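Local coordinates for DNA topoisomerase 2-associated protein PAT1 (Saccharomyces cerevisiae, PDB 5LMG) that activates mRNA decapping and represses translation, its C-terminal domain directly binding the decapping enzyme Dcp2 and the 5'-3' exonuclease Xrn1, at residues Q293-I304 with L349-L358; L54-L65 with S77-H85. The protein carries 2 engineered substitutions. All coordinates share one frame; numbering follows the deposited sequence.

Contacts 1 and 2 are separate antiparallel helix pairings near the two ends of a largely helical domain. Their centres lie 47 Å apart on opposite sides of the chain's centre, and their nearest atoms are still about 32 Å from each other. Both segments of contact 2 come before those of contact 1 in the chain, and the two do not touch. The Dcp2 peptide sits against contact 1: Gln-293, Arg-294, Ile-297 and Asp-298 touch it, and Arg-294 forms a salt bridge to one of its acidic side chains. Contact 2 lies far from that surface; a magnesium ion is about 8 Å from the side chain of Ser-77.

Contact 1 of 2, residues Q293-I304 with L349-L358; sequences QRIIIDEVRDEI and LNLFLNVMGL. With EDO (1,2-ethanediol), chain F; EDO (1,2-ethanediol), chain H.
Leu-353 O is gripped from opposite faces of its carbonyl plane by Met-356 N at 3.0 Å and by Leu-358 N at the same distance. The second bond, with Gly-357 N to Asn-354 O, makes the Schellman motif that ends helix 329-355, Gly-357 taking the positive phi. This turn places Met-356 against helix 290-322. Its CG slides past the amide of Gln-293, 3.8 Å from CD, while Gln-293 NE2 is bonded to Ala-285 O. Farther out the methionine bends at chi3 (-55°), laying SD 3.7 Å from Ile-297 CG1 and CE 3.6 Å from Ile-297 CD1; the same CE lies over one face of the Phe-352 ring, toward its rim. Phe-352 is the central knob, seated among Ile-296, Ile-297, Val-300 and Ile-304. With chi1 at 168° its CG stands opposite the backbone N and the ring reaches across the interface. Ile-304 CD1 meets the ring edge in plane, 3.8 Å from CE2, whereas Ile-296 CG2 approaches CZ obliquely, also at 3.8 Å, and Val-300 CG2, likewise oblique to the ring, comes near CE2. Leu-281 of helix 275-286 also touches this ring. Putting an alanine at Phe-352 would probably open a gap among the three isoleucines and Val-300 and leave the Met-356 methyl without its aromatic face. Toward the start of segment 349-358, the side chains of Ile-304 and Leu-349 cross at about a right angle, CG1 touching CD1. Away from this seam Arg-301 holds Asp-298 OD1 end-on, with NH1 and NH2 both on the one oxygen, beside the bound peptide. Segments 293-304 and 349-355 run at 150°, an antiparallel pair with knob-into-hole packing, consistent with an alpha-alpha superhelix and here forming part of the Dcp2 peptide site.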
loop_
_atom_site.group_PDB
_atom_site.type_symbol
_atom_site.label_atom_id
_atom_site.label_comp_id
_atom_site.label_asym_id
_atom_site.label_seq_id
_atom_site.Cartn_x
_atom_site.Cartn_y
_atom_site.Cartn_z
ATOM N N GLN A 293 1.402 -2.721 20.635
ATOM C CA GLN A 293 0.392 -3.710 20.282
ATOM C C GLN A 293 -0.944 -3.480 21.002
ATOM O O GLN A 293 -2.002 -3.633 20.384
ATOM C CB GLN A 293 0.923 -5.133 20.487
ATOM C CG GLN A 293 2.025 -5.528 19.489
ATOM C CD GLN A 293 2.635 -6.883 19.784
ATOM O OE1 GLN A 293 2.373 -7.505 20.815
ATOM N NE2 GLN A 293 3.473 -7.381 18.878
ATOM N N ARG A 294 -0.875 -3.089 22.294
ATOM C CA ARG A 294 -2.013 -2.772 23.159
ATOM C C ARG A 294 -2.820 -1.632 22.550
ATOM O O ARG A 294 -4.043 -1.734 22.474
ATOM C CB ARG A 294 -1.541 -2.379 24.561
ATOM C CG ARG A 294 -1.084 -3.557 25.431
ATOM C CD ARG A 294 -0.534 -3.052 26.752
ATOM N NE ARG A 294 -1.586 -2.848 27.748
ATOM C CZ ARG A 294 -2.144 -1.677 28.042
ATOM N NH1 ARG A 294 -1.759 -0.573 27.415
ATOM N NH2 ARG A 294 -3.077 -1.598 28.981
ATOM N N ILE A 295 -2.121 -0.559 22.107
ATOM C CA ILE A 295 -2.717 0.614 21.472
ATOM C C ILE A 295 -3.353 0.213 20.128
ATOM O O ILE A 295 -4.494 0.598 19.886
ATOM C CB ILE A 295 -1.693 1.780 21.322
ATOM C CG1 ILE A 295 -1.279 2.363 22.698
ATOM C CG2 ILE A 295 -2.240 2.890 20.374
ATOM C CD1 ILE A 295 0.048 3.030 22.727
ATOM N N ILE A 296 -2.613 -0.543 19.260
ATOM C CA ILE A 296 -3.117 -0.988 17.939
ATOM C C ILE A 296 -4.451 -1.759 18.078
ATOM O O ILE A 296 -5.425 -1.367 17.426
ATOM C CB ILE A 296 -2.073 -1.758 17.074
ATOM C CG1 ILE A 296 -0.811 -0.887 16.798
ATOM C CG2 ILE A 296 -2.719 -2.261 15.736
ATOM C CD1 ILE A 296 0.511 -1.702 16.488
ATOM N N ILE A 297 -4.481 -2.827 18.935
ATOM C CA ILE A 297 -5.648 -3.673 19.243
ATOM C C ILE A 297 -6.807 -2.804 19.729
ATOM O O ILE A 297 -7.937 -2.983 19.271
ATOM C CB ILE A 297 -5.303 -4.801 20.289
ATOM C CG1 ILE A 297 -4.678 -6.037 19.620
ATOM C CG2 ILE A 297 -6.540 -5.232 21.122
ATOM C CD1 ILE A 297 -5.712 -7.066 18.982
ATOM N N ASP A 298 -6.525 -1.864 20.666
ATOM C CA ASP A 298 -7.554 -0.984 21.204
ATOM C C ASP A 298 -8.186 -0.120 20.092
ATOM O O ASP A 298 -9.408 -0.004 20.023
ATOM C CB ASP A 298 -6.975 -0.096 22.333
ATOM C CG ASP A 298 -8.019 0.801 22.929
ATOM O OD1 ASP A 298 -9.017 0.274 23.460
ATOM O OD2 ASP A 298 -7.910 2.028 22.750
ATOM N N GLU A 299 -7.344 0.473 19.231
ATOM C CA GLU A 299 -7.784 1.386 18.180
ATOM C C GLU A 299 -8.593 0.708 17.071
ATOM O O GLU A 299 -9.463 1.353 16.489
ATOM C CB GLU A 299 -6.608 2.203 17.609
ATOM C CG GLU A 299 -6.160 3.310 18.564
ATOM C CD GLU A 299 -5.286 4.412 17.989
ATOM O OE1 GLU A 299 -5.595 4.924 16.886
ATOM O OE2 GLU A 299 -4.326 4.815 18.684
ATOM N N VAL A 300 -8.351 -0.594 16.818
ATOM C CA VAL A 300 -9.032 -1.330 15.750
ATOM C C VAL A 300 -9.993 -2.399 16.275
ATOM O O VAL A 300 -10.527 -3.153 15.469
ATOM C CB VAL A 300 -8.040 -1.912 14.691
ATOM C CG1 VAL A 300 -7.147 -0.824 14.103
ATOM C CG2 VAL A 300 -7.222 -3.080 15.236
ATOM N N ARG A 301 -10.211 -2.469 17.611
ATOM C CA ARG A 301 -11.112 -3.441 18.250
ATOM C C ARG A 301 -12.477 -3.523 17.568
ATOM O O ARG A 301 -12.952 -4.630 17.310
ATOM C CB ARG A 301 -11.261 -3.161 19.758
ATOM C CG ARG A 301 -12.281 -4.071 20.469
ATOM C CD ARG A 301 -12.357 -3.882 21.986
ATOM N NE ARG A 301 -12.602 -2.484 22.332
ATOM C CZ ARG A 301 -11.674 -1.659 22.804
ATOM N NH1 ARG A 301 -10.452 -2.105 23.073
ATOM N NH2 ARG A 301 -11.968 -0.387 23.031
ATOM N N ASP A 302 -13.101 -2.363 17.275
ATOM C CA ASP A 302 -14.407 -2.328 16.606
ATOM C C ASP A 302 -14.339 -2.887 15.168
ATOM O O ASP A 302 -15.291 -3.511 14.706
ATOM C CB ASP A 302 -15.026 -0.925 16.670
ATOM C CG ASP A 302 -15.311 -0.419 18.084
ATOM O OD1 ASP A 302 -15.593 -1.260 18.981
ATOM O OD2 ASP A 302 -15.255 0.817 18.294
ATOM N N GLU A 303 -13.184 -2.729 14.500
ATOM C CA GLU A 303 -12.958 -3.258 13.152
ATOM C C GLU A 303 -12.755 -4.773 13.181
ATOM O O GLU A 303 -13.245 -5.455 12.281
ATOM C CB GLU A 303 -11.802 -2.538 12.459
ATOM C CG GLU A 303 -12.114 -1.088 12.100
ATOM C CD GLU A 303 -13.233 -0.788 11.109
ATOM O OE1 GLU A 303 -13.648 0.393 11.047
ATOM O OE2 GLU A 303 -13.698 -1.710 10.399
ATOM N N ILE A 304 -12.126 -5.298 14.272
ATOM C CA ILE A 304 -11.934 -6.733 14.500
ATOM C C ILE A 304 -13.330 -7.390 14.657
ATOM O O ILE A 304 -13.608 -8.391 13.990
ATOM C CB ILE A 304 -10.995 -7.011 15.723
ATOM C CG1 ILE A 304 -9.528 -6.594 15.413
ATOM C CG2 ILE A 304 -11.071 -8.484 16.168
ATOM C CD1 ILE A 304 -8.610 -6.467 16.623
ATOM N N LEU A 349 -7.777 -11.478 8.779
ATOM C CA LEU A 349 -7.768 -11.149 10.196
ATOM C C LEU A 349 -6.660 -11.937 10.944
ATOM O O LEU A 349 -5.934 -11.334 11.731
ATOM C CB LEU A 349 -9.160 -11.365 10.820
ATOM C CG LEU A 349 -9.311 -11.155 12.340
ATOM C CD1 LEU A 349 -8.919 -9.733 12.771
ATOM C CD2 LEU A 349 -10.728 -11.480 12.788
ATOM N N ASN A 350 -6.501 -13.247 10.659
ATOM C CA ASN A 350 -5.461 -14.062 11.303
ATOM C C ASN A 350 -4.037 -13.636 10.933
ATOM O O ASN A 350 -3.139 -13.837 11.738
ATOM C CB ASN A 350 -5.677 -15.559 11.082
ATOM C CG ASN A 350 -6.689 -16.109 12.047
ATOM O OD1 ASN A 350 -6.640 -15.842 13.250
ATOM N ND2 ASN A 350 -7.640 -16.878 11.545
ATOM N N LEU A 351 -3.835 -12.989 9.769
ATOM C CA LEU A 351 -2.532 -12.433 9.380
ATOM C C LEU A 351 -2.091 -11.421 10.465
ATOM O O LEU A 351 -0.953 -11.467 10.932
ATOM C CB LEU A 351 -2.620 -11.744 7.989
ATOM C CG LEU A 351 -1.369 -10.988 7.468
ATOM C CD1 LEU A 351 -0.145 -11.910 7.361
ATOM C CD2 LEU A 351 -1.642 -10.363 6.109
ATOM N N PHE A 352 -3.040 -10.570 10.908
ATOM C CA PHE A 352 -2.825 -9.561 11.938
ATOM C C PHE A 352 -2.732 -10.178 13.332
ATOM O O PHE A 352 -1.771 -9.898 14.035
ATOM C CB PHE A 352 -3.922 -8.479 11.875
ATOM C CG PHE A 352 -3.990 -7.519 13.046
ATOM C CD1 PHE A 352 -2.884 -6.751 13.407
ATOM C CD2 PHE A 352 -5.173 -7.345 13.756
ATOM C CE1 PHE A 352 -2.959 -5.838 14.468
ATOM C CE2 PHE A 352 -5.241 -6.440 14.826
ATOM C CZ PHE A 352 -4.140 -5.687 15.164
ATOM N N LEU A 353 -3.720 -11.016 13.720
ATOM C CA LEU A 353 -3.809 -11.622 15.051
ATOM C C LEU A 353 -2.636 -12.529 15.417
ATOM O O LEU A 353 -2.115 -12.397 16.530
ATOM C CB LEU A 353 -5.142 -12.372 15.255
ATOM C CG LEU A 353 -6.430 -11.546 15.310
ATOM C CD1 LEU A 353 -7.646 -12.471 15.413
ATOM C CD2 LEU A 353 -6.417 -10.557 16.487
ATOM N N ASN A 354 -2.235 -13.455 14.497
ATOM C CA ASN A 354 -1.134 -14.416 14.710
ATOM C C ASN A 354 0.182 -13.763 15.084
ATOM O O ASN A 354 0.908 -14.292 15.918
ATOM C CB ASN A 354 -0.941 -15.359 13.527
ATOM C CG ASN A 354 -2.132 -16.243 13.195
ATOM O OD1 ASN A 354 -3.112 -16.391 13.945
ATOM N ND2 ASN A 354 -2.061 -16.861 12.052
ATOM N N VAL A 355 0.466 -12.604 14.483
ATOM C CA VAL A 355 1.651 -11.776 14.713
ATOM C C VAL A 355 1.775 -11.398 16.223
ATOM O O VAL A 355 2.880 -11.340 16.769
ATOM C CB VAL A 355 1.575 -10.572 13.735
ATOM C CG1 VAL A 355 2.093 -9.284 14.344
ATOM C CG2 VAL A 355 2.271 -10.892 12.410
ATOM N N MET A 356 0.630 -11.241 16.896
ATOM C CA MET A 356 0.558 -10.934 18.321
ATOM C C MET A 356 0.305 -12.185 19.185
ATOM O O MET A 356 0.006 -12.062 20.372
ATOM C CB MET A 356 -0.520 -9.885 18.567
ATOM C CG MET A 356 -0.199 -8.529 17.961
ATOM S SD MET A 356 -1.610 -7.413 18.019
ATOM C CE MET A 356 -2.887 -8.428 17.178
ATOM N N GLY A 357 0.418 -13.365 18.586
ATOM C CA GLY A 357 0.196 -14.635 19.272
ATOM C C GLY A 357 -1.259 -14.939 19.582
ATOM O O GLY A 357 -1.550 -15.685 20.521
ATOM N N LEU A 358 -2.180 -14.366 18.787
ATOM C CA LEU A 358 -3.626 -14.552 18.932
ATOM C C LEU A 358 -4.200 -15.218 17.691
ATOM O O LEU A 358 -3.565 -15.181 16.643
ATOM C CB LEU A 358 -4.343 -13.210 19.214
ATOM C CG LEU A 358 -3.908 -12.450 20.487
ATOM C CD1 LEU A 358 -4.587 -11.114 20.560
ATOM C CD2 LEU A 358 -4.191 -13.260 21.757
HETATM C C1 EDO F . -19.390 -1.749 18.392
HETATM O O1 EDO F . -18.156 -2.448 18.537
HETATM C C2 EDO F . -19.303 -0.736 17.234
HETATM O O2 EDO F . -18.493 0.354 17.635
HETATM C C1 EDO H . -15.355 -1.166 7.435
HETATM O O1 EDO H . -14.396 -2.171 7.734
HETATM C C2 EDO H . -14.629 0.183 7.224
HETATM O O2 EDO H . -13.855 0.186 6.019
#

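Contact 2 of 2, residues L54-L65 with S77-H85. With EDO (1,2-ethanediol), chain G; EDO (1,2-ethanediol), chain E.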
loop_
_atom_site.group_PDB
_atom_site.type_symbol
_atom_site.label_atom_id
_atom_site.label_comp_id
_atom_site.label_asym_id
_atom_site.label_seq_id
_atom_site.Cartn_x
_atom_site.Cartn_y
_atom_site.Cartn_z
ATOM N N LEU A 54 8.157 16.323 -21.816
ATOM C CA LEU A 54 9.197 15.617 -21.061
ATOM C C LEU A 54 9.050 14.106 -21.191
ATOM O O LEU A 54 10.056 13.426 -21.365
ATOM C CB LEU A 54 9.226 16.027 -19.577
ATOM C CG LEU A 54 9.711 17.444 -19.224
ATOM C CD1 LEU A 54 9.939 17.565 -17.722
ATOM C CD2 LEU A 54 11.001 17.831 -19.983
ATOM N N ILE A 55 7.798 13.592 -21.130
ATOM C CA ILE A 55 7.474 12.169 -21.270
ATOM C C ILE A 55 7.924 11.672 -22.658
ATOM O O ILE A 55 8.594 10.642 -22.729
ATOM C CB ILE A 55 5.971 11.857 -20.946
ATOM C CG1 ILE A 55 5.658 12.151 -19.460
ATOM C CG2 ILE A 55 5.612 10.390 -21.281
ATOM C CD1 ILE A 55 4.173 12.258 -19.087
ATOM N N GLU A 56 7.608 12.439 -23.734
ATOM C CA GLU A 56 7.983 12.118 -25.128
ATOM C C GLU A 56 9.498 12.014 -25.279
ATOM O O GLU A 56 9.979 11.073 -25.910
ATOM C CB GLU A 56 7.408 13.134 -26.143
ATOM C CG GLU A 56 5.885 13.176 -26.248
ATOM C CD GLU A 56 5.150 11.847 -26.220
ATOM O OE1 GLU A 56 5.427 10.989 -27.090
ATOM O OE2 GLU A 56 4.299 11.666 -25.319
ATOM N N THR A 57 10.242 12.956 -24.659
ATOM C CA THR A 57 11.707 12.983 -24.614
ATOM C C THR A 57 12.221 11.711 -23.897
ATOM O O THR A 57 13.105 11.041 -24.430
ATOM C CB THR A 57 12.193 14.292 -23.957
ATOM O OG1 THR A 57 11.748 15.393 -24.745
ATOM C CG2 THR A 57 13.708 14.358 -23.810
ATOM N N VAL A 58 11.632 11.363 -22.729
ATOM C CA VAL A 58 11.990 10.156 -21.961
ATOM C C VAL A 58 11.837 8.890 -22.825
ATOM O O VAL A 58 12.762 8.068 -22.861
ATOM C CB VAL A 58 11.250 10.047 -20.597
ATOM C CG1 VAL A 58 11.446 8.667 -19.965
ATOM C CG2 VAL A 58 11.710 11.144 -19.632
ATOM N N TYR A 59 10.696 8.759 -23.539
ATOM C CA TYR A 59 10.419 7.639 -24.455
ATOM C C TYR A 59 11.475 7.557 -25.571
ATOM O O TYR A 59 11.994 6.472 -25.836
ATOM C CB TYR A 59 8.983 7.721 -25.023
ATOM C CG TYR A 59 7.974 6.992 -24.160
ATOM C CD1 TYR A 59 7.608 7.485 -22.909
ATOM C CD2 TYR A 59 7.407 5.789 -24.579
ATOM C CE1 TYR A 59 6.712 6.798 -22.094
ATOM C CE2 TYR A 59 6.508 5.092 -23.772
ATOM C CZ TYR A 59 6.180 5.591 -22.519
ATOM O OH TYR A 59 5.310 4.910 -21.699
ATOM N N GLU A 60 11.841 8.710 -26.171
ATOM C CA GLU A 60 12.856 8.772 -27.236
ATOM C C GLU A 60 14.197 8.246 -26.733
ATOM O O GLU A 60 14.809 7.413 -27.401
ATOM C CB GLU A 60 13.013 10.199 -27.770
ATOM C CG GLU A 60 11.903 10.628 -28.717
ATOM C CD GLU A 60 11.870 12.104 -29.078
ATOM O OE1 GLU A 60 12.613 12.899 -28.454
ATOM O OE2 GLU A 60 11.074 12.471 -29.972
ATOM N N GLU A 61 14.614 8.681 -25.531
ATOM C CA GLU A 61 15.872 8.263 -24.910
ATOM C C GLU A 61 15.880 6.774 -24.552
ATOM O O GLU A 61 16.909 6.121 -24.737
ATOM C CB GLU A 61 16.238 9.139 -23.702
ATOM C CG GLU A 61 16.383 10.630 -23.999
ATOM C CD GLU A 61 17.464 11.102 -24.956
ATOM O OE1 GLU A 61 18.250 10.270 -25.465
ATOM O OE2 GLU A 61 17.520 12.330 -25.197
ATOM N N ILE A 62 14.732 6.228 -24.088
ATOM C CA ILE A 62 14.611 4.803 -23.750
ATOM C C ILE A 62 14.691 3.973 -25.030
ATOM O O ILE A 62 15.443 2.999 -25.069
ATOM C CB ILE A 62 13.358 4.487 -22.871
ATOM C CG1 ILE A 62 13.501 5.028 -21.414
ATOM C CG2 ILE A 62 12.970 2.984 -22.889
ATOM C CD1 ILE A 62 14.616 4.383 -20.508
ATOM N N LEU A 63 13.946 4.375 -26.079
ATOM C CA LEU A 63 13.944 3.697 -27.374
ATOM C C LEU A 63 15.353 3.610 -27.966
ATOM O O LEU A 63 15.715 2.556 -28.482
ATOM C CB LEU A 63 12.937 4.326 -28.359
ATOM C CG LEU A 63 11.428 4.148 -28.033
ATOM C CD1 LEU A 63 10.572 4.791 -29.093
ATOM C CD2 LEU A 63 11.033 2.678 -27.848
ATOM N N ASP A 64 16.168 4.680 -27.813
ATOM C CA ASP A 64 17.570 4.714 -28.260
ATOM C C ASP A 64 18.420 3.738 -27.451
ATOM O O ASP A 64 19.179 2.973 -28.042
ATOM C CB ASP A 64 18.163 6.138 -28.148
ATOM C CG ASP A 64 17.787 7.100 -29.266
ATOM O OD1 ASP A 64 17.256 6.635 -30.304
ATOM O OD2 ASP A 64 18.037 8.319 -29.108
ATOM N N LEU A 65 18.275 3.744 -26.107
ATOM C CA LEU A 65 19.029 2.846 -25.223
ATOM C C LEU A 65 18.694 1.389 -25.519
ATOM O O LEU A 65 19.602 0.564 -25.617
ATOM C CB LEU A 65 18.769 3.150 -23.733
ATOM C CG LEU A 65 19.399 4.414 -23.148
ATOM C CD1 LEU A 65 18.779 4.750 -21.787
ATOM C CD2 LEU A 65 20.919 4.304 -23.059
ATOM N N SER A 77 23.437 6.164 -20.628
ATOM C CA SER A 77 22.158 6.565 -20.033
ATOM C C SER A 77 22.125 7.998 -19.449
ATOM O O SER A 77 21.137 8.354 -18.807
ATOM C CB SER A 77 21.734 5.549 -18.975
ATOM O OG SER A 77 22.668 5.525 -17.909
ATOM N N THR A 78 23.180 8.817 -19.682
ATOM C CA THR A 78 23.277 10.204 -19.183
ATOM C C THR A 78 22.112 11.087 -19.667
ATOM O O THR A 78 21.489 11.767 -18.848
ATOM C CB THR A 78 24.650 10.819 -19.547
ATOM O OG1 THR A 78 25.681 9.986 -19.024
ATOM C CG2 THR A 78 24.828 12.237 -19.022
ATOM N N ALA A 79 21.847 11.091 -20.991
ATOM C CA ALA A 79 20.779 11.876 -21.611
ATOM C C ALA A 79 19.401 11.486 -21.062
ATOM O O ALA A 79 18.597 12.376 -20.781
ATOM C CB ALA A 79 20.819 11.728 -23.123
ATOM N N MET A 80 19.154 10.166 -20.845
ATOM C CA MET A 80 17.886 9.675 -20.290
ATOM C C MET A 80 17.718 10.143 -18.832
ATOM O O MET A 80 16.635 10.637 -18.478
ATOM C CB MET A 80 17.788 8.143 -20.408
ATOM C CG MET A 80 16.444 7.569 -19.943
ATOM S SD MET A 80 16.407 7.137 -18.180
ATOM C CE MET A 80 17.369 5.629 -18.186
ATOM N N TRP A 81 18.778 9.968 -17.992
ATOM C CA TRP A 81 18.778 10.388 -16.590
ATOM C C TRP A 81 18.484 11.890 -16.487
ATOM O O TRP A 81 17.615 12.278 -15.712
ATOM C CB TRP A 81 20.101 10.021 -15.868
ATOM C CG TRP A 81 20.224 10.617 -14.488
ATOM C CD1 TRP A 81 21.010 11.671 -14.121
ATOM C CD2 TRP A 81 19.468 10.256 -13.318
ATOM N NE1 TRP A 81 20.826 11.959 -12.785
ATOM C CE2 TRP A 81 19.880 11.113 -12.270
ATOM C CE3 TRP A 81 18.486 9.284 -13.050
ATOM C CZ2 TRP A 81 19.352 11.023 -10.974
ATOM C CZ3 TRP A 81 17.983 9.179 -11.759
ATOM C CH2 TRP A 81 18.411 10.044 -10.739
ATOM N N GLU A 82 19.158 12.709 -17.314
ATOM C CA GLU A 82 18.969 14.163 -17.354
ATOM C C GLU A 82 17.547 14.565 -17.782
ATOM O O GLU A 82 17.000 15.516 -17.226
ATOM C CB GLU A 82 20.029 14.836 -18.237
ATOM C CG GLU A 82 21.360 15.032 -17.529
ATOM C CD GLU A 82 22.373 15.848 -18.310
ATOM O OE1 GLU A 82 22.179 17.078 -18.441
ATOM O OE2 GLU A 82 23.377 15.259 -18.773
ATOM N N ALA A 83 16.932 13.803 -18.714
ATOM C CA ALA A 83 15.561 14.032 -19.200
ATOM C C ALA A 83 14.469 13.761 -18.130
ATOM O O ALA A 83 13.314 14.133 -18.337
ATOM C CB ALA A 83 15.301 13.202 -20.450
ATOM N N LEU A 84 14.843 13.148 -16.986
ATOM C CA LEU A 84 13.937 12.834 -15.871
ATOM C C LEU A 84 13.727 13.984 -14.861
ATOM O O LEU A 84 12.721 13.982 -14.144
ATOM C CB LEU A 84 14.379 11.557 -15.131
ATOM C CG LEU A 84 14.313 10.213 -15.858
ATOM C CD1 LEU A 84 14.909 9.121 -14.994
ATOM C CD2 LEU A 84 12.882 9.833 -16.215
ATOM N N HIS A 85 14.688 14.937 -14.786
ATOM C CA HIS A 85 14.670 16.129 -13.915
ATOM C C HIS A 85 14.508 15.822 -12.418
ATOM O O HIS A 85 13.762 16.528 -11.735
ATOM C CB HIS A 85 13.591 17.133 -14.391
ATOM C CG HIS A 85 13.865 17.724 -15.734
ATOM N ND1 HIS A 85 13.701 16.990 -16.892
ATOM C CD2 HIS A 85 14.269 18.973 -16.060
ATOM C CE1 HIS A 85 14.018 17.806 -17.884
ATOM N NE2 HIS A 85 14.368 19.012 -17.431
HETATM C C1 EDO G . 20.553 11.293 -28.729
HETATM O O1 EDO G . 19.937 11.205 -30.006
HETATM C C2 EDO G . 19.890 12.425 -27.903
HETATM O O2 EDO G . 20.522 12.520 -26.632
HETATM C C1 EDO E . 13.285 16.276 -30.200
HETATM O O1 EDO E . 14.051 17.423 -29.862
HETATM C C2 EDO E . 11.814 16.692 -30.444
HETATM O O2 EDO E . 11.049 15.549 -30.791
#
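Met-80 packs against Glu-61, Ile-62 and Leu-65 in an antiparallel alpha-alpha hairpin, where the short helix 78-82 folds back on helix 48-70, its axis 9.1 Å from that of segment 54-65 at 159°. At its base, CB lies 3.8 Å from Glu-61 CB and equally near Leu-65 CD1, wedged between successive turns of the long helix. The next atom, CG, touches Ile-62 CD1 at 3.7 Å. A bend at chi2 (-90°) and another at chi3 curl the rest of the chain, keeping SD beside that same isoleucine methyl. The tip, CE, returns to Ile-62 CD1 and also reaches Leu-65 CD1, so one methyl of Ile-62 is touched by three successive atoms of the methionine. Phe-115 closes over both Met-80 and Leu-65 from outside the hairpin. Toward the solvent, Glu-61 bends at chi2 and brings OE1 alongside Ala-79 CB, where an ethanediol, probably from the crystallisation liquor, lies close by. One turn earlier Val-58 CG2 is 3.6 Å from Ala-83 O and 3.8 Å from Leu-84 CD2, the valine and leucine side chains crossing at about a right angle. Thr-57 CG2 flanks the Ala-83 methyl, while its OG1 bonds to Glu-53 O in its own helix. After the helix, His-85 takes a positive phi and turns its ring back toward Leu-54; Pro-95 touches both residues. Ala-83 O lies in the imidazole plane and receives a weak hydrogen bond from His-85 ND1 at 3.2 Å, which may help to fix the rotation of the ring. Over one ring face, Leu-54 CD1 makes a CH-pi contact, 4.2 Å from the His-85 centroid and 26° off the ring normal.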